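Local coordinates for protein alcohol dehydrogenase, zinc-containing (Thermotoga maritima, PDB 1VJ0) that probably acts as a zinc-dependent oxidoreductase of the medium-chain alcohol dehydrogenase family, carrying two zinc ions in each subunit, at residues T351-L356 with K373-P378; D277-L282 with D304-K309; K90-G95 with D160-S165. All coordinates share one frame; numbering follows the deposited sequence.

Contact 1 of 3, residues T351-L356 with K373-P378; sequences THRLPL and KVILYP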
# COMPACT_ATOMS: atom_id res chain seq x y z
N THR A 351 -10.35 6.52 36.22
CA THR A 351 -10.73 7.44 37.27
C THR A 351 -11.35 6.77 38.45
O THR A 351 -11.37 7.36 39.53
CB THR A 351 -11.69 8.52 36.78
OG1 THR A 351 -12.76 7.93 36.05
CG2 THR A 351 -10.99 9.47 35.81
N HIS A 352 -11.87 5.55 38.25
CA HIS A 352 -12.61 4.87 39.32
C HIS A 352 -12.33 3.37 39.24
O HIS A 352 -12.31 2.80 38.15
CB HIS A 352 -14.09 5.07 39.11
CG HIS A 352 -14.54 6.49 39.29
ND1 HIS A 352 -14.41 7.45 38.31
CD2 HIS A 352 -15.10 7.12 40.36
CE1 HIS A 352 -14.88 8.61 38.77
NE2 HIS A 352 -15.33 8.42 39.99
N ARG A 353 -12.13 2.75 40.38
CA ARG A 353 -12.05 1.29 40.48
C ARG A 353 -13.05 0.84 41.50
O ARG A 353 -12.99 1.29 42.65
CB ARG A 353 -10.67 0.84 40.92
CG ARG A 353 -9.57 1.23 39.97
CD ARG A 353 -8.45 0.22 39.78
NE ARG A 353 -8.14 -0.48 41.02
CZ ARG A 353 -8.13 -1.81 41.21
NH1 ARG A 353 -8.40 -2.65 40.22
NH2 ARG A 353 -7.83 -2.30 42.42
N LEU A 354 -13.98 -0.00 41.08
CA LEU A 354 -15.07 -0.46 41.96
C LEU A 354 -15.06 -1.96 42.06
O LEU A 354 -14.61 -2.60 41.15
CB LEU A 354 -16.43 -0.01 41.42
CG LEU A 354 -16.88 1.39 41.83
CD1 LEU A 354 -15.88 2.45 41.50
CD2 LEU A 354 -18.18 1.70 41.14
N PRO A 355 -15.59 -2.49 43.16
CA PRO A 355 -15.85 -3.92 43.30
C PRO A 355 -16.87 -4.39 42.28
O PRO A 355 -17.82 -3.66 41.97
CB PRO A 355 -16.44 -4.07 44.70
CG PRO A 355 -16.28 -2.83 45.37
CD PRO A 355 -16.00 -1.74 44.36
N LEU A 356 -16.73 -5.63 41.81
CA LEU A 356 -17.72 -6.18 40.83
C LEU A 356 -19.17 -6.01 41.27
O LEU A 356 -20.03 -5.66 40.47
CB LEU A 356 -17.45 -7.68 40.58
CG LEU A 356 -18.48 -8.44 39.76
CD1 LEU A 356 -18.75 -7.75 38.42
CD2 LEU A 356 -17.98 -9.89 39.62
N LYS A 373 -13.25 6.45 32.88
CA LYS A 373 -13.22 5.01 32.77
C LYS A 373 -13.25 4.36 34.15
O LYS A 373 -12.50 4.75 35.05
CB LYS A 373 -11.95 4.56 32.00
CG LYS A 373 -11.95 3.15 31.62
CD LYS A 373 -12.77 2.97 30.37
CE LYS A 373 -13.09 1.56 30.14
NZ LYS A 373 -14.09 1.57 29.05
N VAL A 374 -14.14 3.39 34.30
CA VAL A 374 -14.21 2.55 35.50
C VAL A 374 -13.71 1.16 35.19
O VAL A 374 -14.07 0.57 34.17
CB VAL A 374 -15.65 2.37 36.00
CG1 VAL A 374 -15.65 1.54 37.33
CG2 VAL A 374 -16.34 3.73 36.19
N ILE A 375 -12.92 0.64 36.12
CA ILE A 375 -12.53 -0.76 36.17
C ILE A 375 -13.21 -1.49 37.35
O ILE A 375 -13.27 -0.99 38.47
CB ILE A 375 -11.00 -0.85 36.32
CG1 ILE A 375 -10.32 -0.12 35.16
CG2 ILE A 375 -10.52 -2.31 36.39
CD1 ILE A 375 -10.52 -0.72 33.79
N LEU A 376 -13.73 -2.69 37.08
CA LEU A 376 -14.34 -3.51 38.13
C LEU A 376 -13.37 -4.60 38.51
O LEU A 376 -12.65 -5.15 37.67
CB LEU A 376 -15.65 -4.15 37.66
CG LEU A 376 -16.81 -3.20 37.34
CD1 LEU A 376 -17.95 -3.90 36.65
CD2 LEU A 376 -17.29 -2.51 38.63
N TYR A 377 -13.36 -4.92 39.79
CA TYR A 377 -12.57 -6.04 40.23
C TYR A 377 -13.42 -7.00 41.08
O TYR A 377 -14.14 -6.57 42.00
CB TYR A 377 -11.32 -5.57 40.97
CG TYR A 377 -11.60 -4.74 42.14
CD1 TYR A 377 -11.88 -5.31 43.38
CD2 TYR A 377 -11.56 -3.35 42.05
CE1 TYR A 377 -12.14 -4.52 44.50
CE2 TYR A 377 -11.82 -2.56 43.15
CZ TYR A 377 -12.10 -3.14 44.36
OH TYR A 377 -12.33 -2.32 45.44
N PRO A 378 -13.35 -8.28 40.75
CA PRO A 378 -13.96 -9.28 41.59
C PRO A 378 -13.25 -9.34 42.96
O PRO A 378 -12.10 -8.92 43.09
CB PRO A 378 -13.76 -10.57 40.80
CG PRO A 378 -13.42 -10.12 39.38
CD PRO A 378 -12.71 -8.87 39.56
O HOH W 1 -13.10 0.38 45.47
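One face of the Tyr-377 ring lies over the neighbouring strand's backbone: Pro-355 CA sits 4.0 Å from the ring centroid, 13° off the normal, a CH-pi contact displaced toward the rim, and Leu-354 O and Pro-355 N lie over that same face. CG of Tyr-377 takes the crowded position between backbone N and carbonyl carbon (chi1 58°), which lays the phenol across 351-356. Tyr-377 CD2 lies over one face of the Arg-353 guanidinium, 3.7 Å from Arg-353 NH1, with the two planes 27° apart; Ile-375 CG2 lies at the guanidinium's edge. Bends at chi2 and chi3 carry that group across, and its charge is met by Asp-171 in a salt bridge. Tyrosine suits this place because its hydroxyl also reaches a water that donates to Arg-353 O.

Beneath these groups runs a parallel ladder, the two strands of a beta-alpha-beta unit whose helix, 359-368, packs on Val-374 and Leu-354. Ile-375 N gives a nearly straight bond to His-352 O, and Leu-354 N meets Ile-375 O at 2.9 Å, nearly along the C=O axis. At the far end Leu-356 N bonds to Tyr-377 O from above the carbonyl plane.

Aliphatic chains suit the side that helix 359-368 covers: Leu-354 CB rests 3.8 Å from Leu-376 CD2. The long chain of Lys-373 leads off toward the zinc site, its NZ held by Val-54 O and by a salt bridge to Glu-78, a ligand of the zinc bound with Cys-55, His-77 and Cys-178.

Contact 2 of 3, residues D277-L282 with D304-K309; sequences DSRALL and DPVPFK
Val-306 is the apolar centre of the contact, pointing its CB toward the start of helix 280-287. Its CG1, anti to the carbonyl carbon, presses against the beta turn, 3.6 Å from Ser-278 CB and close to the Ser-278 carbonyl carbon. Leu-282, one turn later, slides past the valine in the opposite direction, with its CD2 4.0 Å from Val-306 CB. The same methyl lies 3.5 Å from Pro-307 O and touches the proline ring at CD. A small beta-branched residue can fit between serine and leucine here, while the slim serine lets the strand come near.

A water lies within hydrogen-bonding distance of Ser-278 OG and Asp-304 O and links them; Ser-278 OG is also bonded to Gln-303.

The next shell fixes the turn itself. Residues 277 to 280 make a type I beta turn, and Asp-277 makes a capping bond in the turn that leads into the helix, accepting from Arg-279 N at OD1 (2.9 Å), the donor standing above the carboxylate plane. That oxygen is gripped twice, because Arg-279 NE approaches its syn lone pair along an almost straight bond of 3.1 Å, in the plane of the guanidinium. Arg-279 NH2 adds a weaker bond to OD2, completing the salt bridge. Further out, in the Rossmann-type domain, strand 306-308 pairs antiparallel with its counterpart in the second subunit, whose Val-310 packs on Ser-278 and Leu-281.

Between the segments the direct contacts are thus van der Waals, and the Asp-277 and Arg-279 pair stays within the turn; two donors on one oxygen would probably stabilise the ionised carboxylate of Asp-277 and hold the arginine's aliphatic CG beside Val-306.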
# COMPACT_ATOMS: atom_id res chain seq x y z
N ASP A 277 -20.53 11.91 17.56
CA ASP A 277 -21.51 12.78 16.97
C ASP A 277 -21.21 12.97 15.49
O ASP A 277 -20.15 13.44 15.11
CB ASP A 277 -21.44 14.09 17.68
CG ASP A 277 -22.50 15.07 17.22
OD1 ASP A 277 -23.19 14.88 16.21
OD2 ASP A 277 -22.69 16.09 17.88
N SER A 278 -22.17 12.62 14.64
CA SER A 278 -22.01 12.69 13.19
C SER A 278 -21.66 14.13 12.75
O SER A 278 -20.95 14.31 11.78
CB SER A 278 -23.27 12.20 12.48
OG SER A 278 -23.57 10.83 12.76
N ARG A 279 -22.13 15.13 13.50
CA ARG A 279 -21.91 16.52 13.16
C ARG A 279 -20.44 16.92 13.23
O ARG A 279 -20.09 17.95 12.68
CB ARG A 279 -22.71 17.44 14.04
CG ARG A 279 -24.21 17.27 13.79
CD ARG A 279 -25.06 18.01 14.73
NE ARG A 279 -24.95 17.44 16.06
CZ ARG A 279 -25.54 17.97 17.13
NH1 ARG A 279 -26.28 19.07 17.03
NH2 ARG A 279 -25.40 17.38 18.32
N ALA A 280 -19.61 16.13 13.89
CA ALA A 280 -18.16 16.38 13.90
C ALA A 280 -17.57 16.49 12.49
O ALA A 280 -16.60 17.18 12.30
CB ALA A 280 -17.44 15.30 14.70
N LEU A 281 -18.12 15.75 11.51
CA LEU A 281 -17.60 15.78 10.16
C LEU A 281 -17.74 17.16 9.54
O LEU A 281 -17.00 17.49 8.62
CB LEU A 281 -18.31 14.75 9.24
CG LEU A 281 -17.67 13.36 9.26
CD1 LEU A 281 -17.65 12.77 10.66
CD2 LEU A 281 -18.44 12.49 8.28
N LEU A 282 -18.72 17.93 10.00
CA LEU A 282 -18.91 19.27 9.45
C LEU A 282 -17.69 20.16 9.75
O LEU A 282 -17.25 20.91 8.88
CB LEU A 282 -20.18 19.97 9.97
CG LEU A 282 -21.53 19.19 9.85
CD1 LEU A 282 -22.68 20.08 10.13
CD2 LEU A 282 -21.71 18.53 8.53
N ASP A 304 -29.27 11.19 12.88
CA ASP A 304 -29.74 11.97 11.74
C ASP A 304 -28.61 12.13 10.76
O ASP A 304 -27.44 12.20 11.14
CB ASP A 304 -30.19 13.36 12.14
CG ASP A 304 -31.35 13.33 13.09
OD1 ASP A 304 -32.12 12.34 13.09
OD2 ASP A 304 -31.54 14.27 13.88
N PRO A 305 -28.95 12.16 9.49
CA PRO A 305 -27.97 12.45 8.47
C PRO A 305 -27.42 13.87 8.60
O PRO A 305 -28.14 14.76 9.06
CB PRO A 305 -28.77 12.28 7.16
CG PRO A 305 -30.11 12.36 7.51
CD PRO A 305 -30.27 11.85 8.92
N VAL A 306 -26.17 14.07 8.22
CA VAL A 306 -25.55 15.39 8.23
C VAL A 306 -25.44 15.91 6.81
O VAL A 306 -25.32 15.12 5.88
CB VAL A 306 -24.13 15.39 8.88
CG1 VAL A 306 -24.24 15.00 10.36
CG2 VAL A 306 -23.18 14.49 8.15
N PRO A 307 -25.51 17.23 6.65
CA PRO A 307 -25.41 17.86 5.33
C PRO A 307 -23.97 17.82 4.84
O PRO A 307 -23.11 18.54 5.33
CB PRO A 307 -25.91 19.30 5.56
CG PRO A 307 -25.83 19.52 7.04
CD PRO A 307 -25.75 18.21 7.73
N PHE A 308 -23.70 16.91 3.90
CA PHE A 308 -22.36 16.71 3.43
C PHE A 308 -22.14 17.40 2.11
O PHE A 308 -22.90 17.19 1.18
CB PHE A 308 -22.11 15.22 3.25
CG PHE A 308 -20.67 14.86 3.11
CD1 PHE A 308 -20.06 14.90 1.86
CD2 PHE A 308 -19.95 14.45 4.20
CE1 PHE A 308 -18.74 14.55 1.71
CE2 PHE A 308 -18.63 14.09 4.07
CZ PHE A 308 -18.01 14.16 2.79
N LYS A 309 -21.07 18.21 2.04
CA LYS A 309 -20.72 18.93 0.83
C LYS A 309 -19.76 18.09 -0.02
O LYS A 309 -18.55 18.09 0.19
CB LYS A 309 -20.05 20.24 1.19
CG LYS A 309 -20.93 21.18 1.97
CD LYS A 309 -20.27 22.52 2.16
CE LYS A 309 -21.22 23.37 3.04
NZ LYS A 309 -20.64 24.71 3.35
O HOH W 2 -25.38 10.38 10.49

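Contact 3 of 3, residues K90-G95 with D160-S165; sequences KRDLNG and DVLKVS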
# COMPACT_ATOMS: atom_id res chain seq x y z
N LYS A 90 -4.01 -25.00 24.83
CA LYS A 90 -4.23 -23.70 24.19
C LYS A 90 -2.94 -22.92 24.12
O LYS A 90 -2.26 -22.77 25.08
CB LYS A 90 -5.32 -22.89 24.89
CG LYS A 90 -5.51 -21.50 24.29
CD LYS A 90 -6.08 -21.51 22.88
CE LYS A 90 -6.29 -20.08 22.36
NZ LYS A 90 -6.76 -19.96 20.88
N ARG A 91 -2.60 -22.48 22.92
CA ARG A 91 -1.44 -21.65 22.69
C ARG A 91 -1.88 -20.23 22.49
O ARG A 91 -2.91 -19.93 21.85
CB ARG A 91 -0.73 -22.08 21.43
CG ARG A 91 -0.05 -23.39 21.62
CD ARG A 91 0.75 -23.77 20.45
NE ARG A 91 1.11 -25.17 20.56
CZ ARG A 91 2.17 -25.65 21.19
NH1 ARG A 91 3.05 -24.84 21.78
NH2 ARG A 91 2.37 -26.97 21.22
N ASP A 92 -1.09 -19.32 23.03
CA ASP A 92 -1.32 -17.91 22.75
C ASP A 92 -0.83 -17.58 21.33
O ASP A 92 -0.33 -18.48 20.60
CB ASP A 92 -0.71 -17.03 23.85
CG ASP A 92 0.72 -16.66 23.64
OD1 ASP A 92 1.46 -17.28 22.80
OD2 ASP A 92 1.19 -15.72 24.33
N LEU A 93 -1.01 -16.33 20.91
CA LEU A 93 -0.67 -15.94 19.53
C LEU A 93 0.82 -16.06 19.16
O LEU A 93 1.18 -16.09 17.99
CB LEU A 93 -1.14 -14.54 19.26
CG LEU A 93 -2.66 -14.40 19.08
CD1 LEU A 93 -3.15 -13.02 19.48
CD2 LEU A 93 -3.08 -14.75 17.64
N ASN A 94 1.70 -16.11 20.16
CA ASN A 94 3.13 -16.31 19.92
C ASN A 94 3.54 -17.77 19.97
O ASN A 94 4.73 -18.10 19.79
CB ASN A 94 3.96 -15.50 20.91
CG ASN A 94 3.84 -14.01 20.68
OD1 ASN A 94 3.86 -13.53 19.51
ND2 ASN A 94 3.68 -13.25 21.76
N GLY A 95 2.56 -18.65 20.21
CA GLY A 95 2.78 -20.06 20.22
C GLY A 95 3.01 -20.64 21.59
O GLY A 95 3.34 -21.83 21.71
N ASP A 160 -8.45 -15.62 20.46
CA ASP A 160 -7.06 -15.15 20.39
C ASP A 160 -6.61 -14.58 21.72
O ASP A 160 -7.18 -13.63 22.26
CB ASP A 160 -6.91 -14.14 19.25
CG ASP A 160 -7.31 -14.75 17.89
OD1 ASP A 160 -6.95 -15.90 17.59
OD2 ASP A 160 -8.05 -14.16 17.11
N VAL A 161 -5.55 -15.19 22.24
CA VAL A 161 -5.04 -14.89 23.55
C VAL A 161 -3.59 -14.45 23.43
O VAL A 161 -2.81 -14.91 22.56
CB VAL A 161 -5.13 -16.16 24.44
CG1 VAL A 161 -4.61 -15.88 25.83
CG2 VAL A 161 -6.60 -16.67 24.49
N LEU A 162 -3.20 -13.58 24.37
CA LEU A 162 -1.81 -13.19 24.55
C LEU A 162 -1.48 -13.26 26.06
O LEU A 162 -2.17 -12.65 26.85
CB LEU A 162 -1.68 -11.75 24.07
CG LEU A 162 -0.38 -11.18 23.55
CD1 LEU A 162 0.21 -12.07 22.45
CD2 LEU A 162 -0.60 -9.75 23.01
N LYS A 163 -0.45 -14.03 26.40
CA LYS A 163 0.16 -14.08 27.71
C LYS A 163 0.85 -12.76 27.99
O LYS A 163 1.54 -12.22 27.11
CB LYS A 163 1.28 -15.12 27.76
CG LYS A 163 0.91 -16.44 28.27
CD LYS A 163 2.08 -17.42 28.16
CE LYS A 163 3.02 -17.29 29.34
NZ LYS A 163 4.15 -18.29 29.16
N VAL A 164 0.69 -12.29 29.22
CA VAL A 164 1.35 -11.09 29.69
C VAL A 164 2.08 -11.43 30.97
O VAL A 164 2.04 -12.58 31.44
CB VAL A 164 0.36 -9.91 29.88
CG1 VAL A 164 -0.26 -9.49 28.56
CG2 VAL A 164 -0.71 -10.24 30.93
N SER A 165 2.78 -10.46 31.55
CA SER A 165 3.54 -10.71 32.76
C SER A 165 3.04 -9.90 33.95
O SER A 165 2.17 -9.04 33.81
CB SER A 165 4.99 -10.36 32.53
OG SER A 165 5.16 -8.97 32.64
O HOH W 3 -4.32 -17.60 20.95
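Two direct hydrogen bonds join the loop 90-95 to strand 161-164. Leu-93 N points at Val-161 O, 2.8 Å away and nearly along the C=O axis. Asp-92 OD2 answers by accepting from Lys-163 N at 3.1 Å through its anti lone pair, the N-H running nearly straight (167°). CG of Asp-92 stands in the crowded position between backbone N and carbonyl carbon (chi1 87°), which sends the carboxylate across the strand. The other oxygen, OD1, turns back to Asn-94 N, 2.9 Å away and above the carboxylate plane, making an Asx turn; it also accepts from Glu-96 N. An alanine in place of Asp-92 would remove both carboxylate oxygens and would probably leave Lys-163 N without this acceptor and the turn less firmly held.

A water bridges the backbones more loosely, accepting from Val-161 N and lying within bonding distance of Arg-91 O.

The strand belongs to the GroES-like domain, where its other edge pairs with strand 103-106, so the loop covers the edge that strand leaves. The loop closes as a type I beta turn from Asp-92 to Gly-95, whose positive phi (96°) suits glycine. Arg-91 NH1 spans it to Gly-95 O.

Van der Waals contacts fill in around these bonds. Leu-93 lays CD1 3.9 Å from Asp-160 CB and reaches helix 329-340, while the Leu-162 methyl CD1 lies 3.7 Å from the amide nitrogen ND2 of Asn-94. The extended end of Lys-90 brings CE to 4.0 Å from Val-161 CG2.

Polar ends look elsewhere: Lys-90 NZ bonds to Thr-159 O, Lys-163 NZ to Glu-96; Asn-94 OD1 accepts from Arg-266 of the fourth subunit; Asp-160 OD2 bonds to Thr-329 of its own chain and OD1 forms a salt bridge to Lys-119 of the third subunit.

Overall arrangement
Contacts 1 and 3 reach the same mixed sheet, their centres about 25 Å apart, but use it differently: contact 1 joins its one parallel pair of strands, whereas contact 3 lays an irregular loop on a strand. Contact 3 is the most buried, with one backbone bond and one aspartate carboxylate in place of a ladder; contact 1 has a largely aliphatic side under helix 359-368 and a more open side with the aromatic ring and guanidinium. Contact 2, about 41 Å from contact 3 between centres and across the chain's centre, belongs to the nucleotide-binding-type fold at a subunit interface and relies on van der Waals packing with a linking water. Of the three, contact 1 comes nearest to a zinc.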